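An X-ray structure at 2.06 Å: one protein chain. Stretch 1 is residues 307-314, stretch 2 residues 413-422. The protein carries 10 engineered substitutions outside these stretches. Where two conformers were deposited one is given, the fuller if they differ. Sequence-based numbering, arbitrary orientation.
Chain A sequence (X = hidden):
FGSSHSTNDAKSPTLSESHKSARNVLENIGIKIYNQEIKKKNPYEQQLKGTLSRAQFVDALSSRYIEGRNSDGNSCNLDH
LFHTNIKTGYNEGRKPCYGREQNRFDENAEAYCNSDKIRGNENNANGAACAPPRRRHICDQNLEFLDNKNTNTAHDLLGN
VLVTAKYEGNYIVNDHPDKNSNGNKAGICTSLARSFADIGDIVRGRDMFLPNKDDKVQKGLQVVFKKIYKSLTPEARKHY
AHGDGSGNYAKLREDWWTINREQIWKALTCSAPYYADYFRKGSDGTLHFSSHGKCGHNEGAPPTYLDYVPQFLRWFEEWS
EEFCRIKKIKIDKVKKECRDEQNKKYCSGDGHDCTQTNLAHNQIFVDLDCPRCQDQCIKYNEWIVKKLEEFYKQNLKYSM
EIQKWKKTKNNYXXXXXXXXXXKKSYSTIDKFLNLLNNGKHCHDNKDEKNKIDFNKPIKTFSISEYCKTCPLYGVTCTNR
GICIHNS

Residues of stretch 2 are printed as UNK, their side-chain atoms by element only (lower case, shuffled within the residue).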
# COMPACT_ATOMS: atom_id res chain seq x y z
N ASP A 307 6.65 -6.20 -6.99
CA ASP A 307 7.97 -5.59 -7.17
C ASP A 307 8.25 -5.23 -8.66
O ASP A 307 9.30 -4.67 -8.98
CB ASP A 307 9.07 -6.47 -6.55
CG ASP A 307 9.11 -7.94 -6.99
OD1 ASP A 307 8.02 -8.53 -7.21
OD2 ASP A 307 10.22 -8.52 -7.00
N TYR A 308 7.29 -5.52 -9.56
CA TYR A 308 7.39 -5.14 -10.98
C TYR A 308 6.28 -4.16 -11.36
O TYR A 308 6.03 -3.91 -12.54
CB TYR A 308 7.47 -6.38 -11.91
CG TYR A 308 8.77 -7.11 -11.67
CD1 TYR A 308 9.95 -6.69 -12.28
CD2 TYR A 308 8.87 -8.08 -10.67
CE1 TYR A 308 11.17 -7.26 -11.96
CE2 TYR A 308 10.10 -8.62 -10.30
CZ TYR A 308 11.25 -8.22 -10.96
OH TYR A 308 12.45 -8.80 -10.68
N VAL A 309 5.62 -3.61 -10.34
CA VAL A 309 4.54 -2.62 -10.52
C VAL A 309 5.10 -1.24 -10.15
O VAL A 309 5.64 -1.12 -9.04
CB VAL A 309 3.25 -2.96 -9.69
CG1 VAL A 309 2.18 -1.85 -9.83
CG2 VAL A 309 2.68 -4.32 -10.09
N PRO A 310 4.96 -0.18 -11.00
CA PRO A 310 5.43 1.14 -10.59
C PRO A 310 4.95 1.50 -9.18
O PRO A 310 3.78 1.31 -8.84
CB PRO A 310 4.84 2.09 -11.65
CG PRO A 310 4.70 1.23 -12.87
CD PRO A 310 4.34 -0.14 -12.35
N GLN A 311 5.86 2.03 -8.39
CA GLN A 311 5.65 2.39 -6.98
C GLN A 311 4.45 3.31 -6.73
O GLN A 311 3.68 3.06 -5.80
CB GLN A 311 6.94 2.94 -6.37
CG GLN A 311 6.83 3.25 -4.87
CD GLN A 311 8.14 3.56 -4.26
OE1 GLN A 311 8.78 4.58 -4.58
NE2 GLN A 311 8.52 2.76 -3.27
N PHE A 312 4.28 4.36 -7.56
CA PHE A 312 3.16 5.29 -7.44
C PHE A 312 1.82 4.53 -7.54
O PHE A 312 0.90 4.83 -6.79
CB PHE A 312 3.25 6.41 -8.53
CG PHE A 312 1.92 7.13 -8.67
CD1 PHE A 312 1.46 7.98 -7.67
CD2 PHE A 312 1.07 6.84 -9.74
CE1 PHE A 312 0.16 8.51 -7.72
CE2 PHE A 312 -0.21 7.40 -9.81
CZ PHE A 312 -0.65 8.24 -8.80
N LEU A 313 1.69 3.59 -8.49
CA LEU A 313 0.47 2.80 -8.65
C LEU A 313 0.19 1.90 -7.43
O LEU A 313 -0.96 1.75 -7.00
CB LEU A 313 0.54 1.95 -9.96
CG LEU A 313 0.62 2.78 -11.25
CD1 LEU A 313 0.81 1.90 -12.46
CD2 LEU A 313 -0.61 3.75 -11.39
N ARG A 314 1.24 1.31 -6.88
CA ARG A 314 1.16 0.48 -5.67
C ARG A 314 0.73 1.34 -4.50
O ARG A 314 -0.12 0.92 -3.75
CB ARG A 314 2.53 -0.10 -5.32
CG ARG A 314 3.07 -1.09 -6.33
CD ARG A 314 4.22 -1.87 -5.74
NE ARG A 314 5.16 -1.08 -4.92
CZ ARG A 314 6.41 -0.79 -5.27
NH1 ARG A 314 6.86 -1.10 -6.48
NH2 ARG A 314 7.20 -0.14 -4.43
N UNK A 413 12.46 2.57 -16.88
CA UNK A 413 12.00 1.31 -16.26
C UNK A 413 10.48 1.08 -16.21
O UNK A 413 10.04 -0.07 -16.35
c UNK A 413 13.54 4.09 -12.79
c UNK A 413 11.41 3.25 -12.06
c UNK A 413 13.61 3.08 -13.75
o UNK A 413 12.41 5.19 -11.02
c UNK A 413 11.50 2.23 -13.02
c UNK A 413 12.60 2.14 -13.88
c UNK A 413 12.69 1.02 -14.90
c UNK A 413 12.44 4.18 -11.95
N UNK A 414 9.68 2.15 -16.05
CA UNK A 414 8.22 2.07 -15.96
C UNK A 414 7.48 2.13 -17.30
O UNK A 414 6.26 1.93 -17.31
c UNK A 414 7.94 2.99 -13.55
o UNK A 414 8.23 1.85 -13.13
c UNK A 414 7.69 3.18 -15.03
o UNK A 414 7.82 3.98 -12.80
N UNK A 415 8.19 2.43 -18.41
CA UNK A 415 7.59 2.59 -19.75
C UNK A 415 6.73 1.42 -20.21
O UNK A 415 5.56 1.64 -20.50
c UNK A 415 8.64 2.96 -20.81
n UNK A 415 9.71 5.28 -25.07
c UNK A 415 8.68 5.03 -24.02
c UNK A 415 8.06 3.70 -22.01
c UNK A 415 9.12 3.97 -23.05
N UNK A 416 7.27 0.17 -20.23
CA UNK A 416 6.50 -1.01 -20.66
C UNK A 416 5.23 -1.20 -19.85
O UNK A 416 4.22 -1.62 -20.43
c UNK A 416 8.33 -2.44 -21.77
o UNK A 416 8.43 -2.43 -24.15
c UNK A 416 7.77 -2.77 -23.14
c UNK A 416 7.33 -2.30 -20.64
o UNK A 416 6.68 -3.38 -23.22
N UNK A 417 5.27 -0.92 -18.51
CA UNK A 417 4.08 -1.09 -17.67
C UNK A 417 2.95 -0.15 -18.10
O UNK A 417 1.83 -0.60 -18.30
c UNK A 417 1.39 -2.52 -13.59
c UNK A 417 3.34 -1.47 -15.29
c UNK A 417 1.18 -1.30 -14.19
c UNK A 417 2.16 -0.77 -15.03
c UNK A 417 4.40 -0.88 -16.18
c UNK A 417 3.54 -2.68 -14.64
c UNK A 417 2.58 -3.20 -13.79
N UNK A 418 3.27 1.14 -18.24
CA UNK A 418 2.29 2.14 -18.68
C UNK A 418 1.82 1.84 -20.12
O UNK A 418 0.65 2.08 -20.41
o UNK A 418 2.52 5.12 -12.95
c UNK A 418 3.80 4.43 -14.85
c UNK A 418 2.72 4.00 -16.98
c UNK A 418 3.86 4.04 -16.19
c UNK A 418 1.43 4.74 -15.05
c UNK A 418 1.51 4.38 -16.40
c UNK A 418 2.59 4.77 -14.28
c UNK A 418 2.79 3.58 -18.44
N UNK A 419 2.68 1.19 -20.96
CA UNK A 419 2.31 0.75 -22.33
C UNK A 419 1.15 -0.27 -22.18
O UNK A 419 0.13 -0.13 -22.85
o UNK A 419 5.72 2.37 -24.54
c UNK A 419 5.44 1.16 -24.37
o UNK A 419 6.31 0.26 -24.29
c UNK A 419 3.52 0.08 -23.04
c UNK A 419 3.97 0.77 -24.32
N UNK A 420 1.28 -1.24 -21.26
CA UNK A 420 0.26 -2.25 -20.98
C UNK A 420 -1.04 -1.70 -20.41
O UNK A 420 -2.09 -2.24 -20.74
o UNK A 420 0.84 -5.37 -21.36
n UNK A 420 2.79 -4.28 -21.08
c UNK A 420 0.80 -3.35 -20.09
c UNK A 420 1.48 -4.43 -20.88
N UNK A 421 -0.99 -0.67 -19.54
CA UNK A 421 -2.19 -0.03 -18.96
C UNK A 421 -3.00 0.61 -20.07
O UNK A 421 -4.23 0.56 -20.05
c UNK A 421 -2.72 0.08 -15.84
c UNK A 421 -0.99 1.87 -15.77
c UNK A 421 -1.81 1.08 -17.95
c UNK A 421 -1.49 0.68 -16.54
N UNK A 422 -2.30 1.26 -21.00
CA UNK A 422 -2.85 1.92 -22.18
C UNK A 422 -3.54 0.93 -23.11
O UNK A 422 -4.65 1.22 -23.55
o UNK A 422 -2.90 4.37 -24.18
c UNK A 422 -2.25 3.30 -24.24
o UNK A 422 -1.94 2.74 -25.31
c UNK A 422 -1.76 2.69 -22.94

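Position 413 has one carbon, then a six-carbon ring bearing one oxygen. That is a tyrosine, Y413. It is exposed and does not touch stretch 1.

Position 414 has two carbons, the second carrying two oxygens. Its CB points sideways, but the end comes nearer, and one oxygen lies near the proline ring of stretch 1. It is aspartate, D414. Its OD1 is 3.6 Å from P310 CG, a packing contact.

Position 415 is a row of four carbons ending in nitrogen. This is lysine, K415, extended with all four chi angles t. It is out of reach of stretch 1.

Position 416 has three carbons, the third carrying two oxygens. It is glutamate, E416, also out of reach.

Position 417 has one carbon, then a six-carbon ring with no oxygen. Its CB points toward stretch 1, and the ring lies against the proline there. It is phenylalanine, F417. P310 CD sits over one face, 3.4 Å from the ring centroid and 14° off the normal, a CH-pi contact. Around the same ring, V309 CG2 is 3.9 Å from F417 CE1, and L313 CD1 is 3.7 Å from F417 CE2. The carbonyl Y308 O is 3.5 Å from F417 CD1.

Position 418 has one carbon and a six-carbon ring bearing an oxygen. Its CB points sideways, but its end comes nearer to stretch 1, where the oxygen lies by L313 and the edge of the F312 ring. It is tyrosine, Y418. Y418 OH is 3.5 Å from L313 CG and 3.9 Å from F312 CD2. P310 CG is 3.9 Å from Y418 CE2.

Position 419 has three carbons, the third with two oxygens: glutamate, E419. Two conformers were deposited. It is out of reach.

Position 420 has two carbons, the second carrying one oxygen and one nitrogen. It is asparagine, N420. Its ND2 donates to E416 O at 3.1 Å, one turn back.

Position 421 has four carbons, forked at the second. Its CB points toward stretch 1, and one branch carbon meets L313 CD1. It is leucine, L421. Its CD1 is 3.8 Å from L313 CD1.

Position 422 has two carbons, the second with two oxygens: aspartate, D422, out of reach.

The contact works by packing; no hydrogen bond crosses it. P310, at the N-cap position, lies on F417 and also meets D414 and Y418. One turn of helix on, L313 touches F417, Y418 and L421. Positions 417, 418 and 421 lie on one side of the helix, and 414, just before them in the chain, reaches stretch 1 with them.

Stretch 2, residues 413-422: YDKEFYENLD
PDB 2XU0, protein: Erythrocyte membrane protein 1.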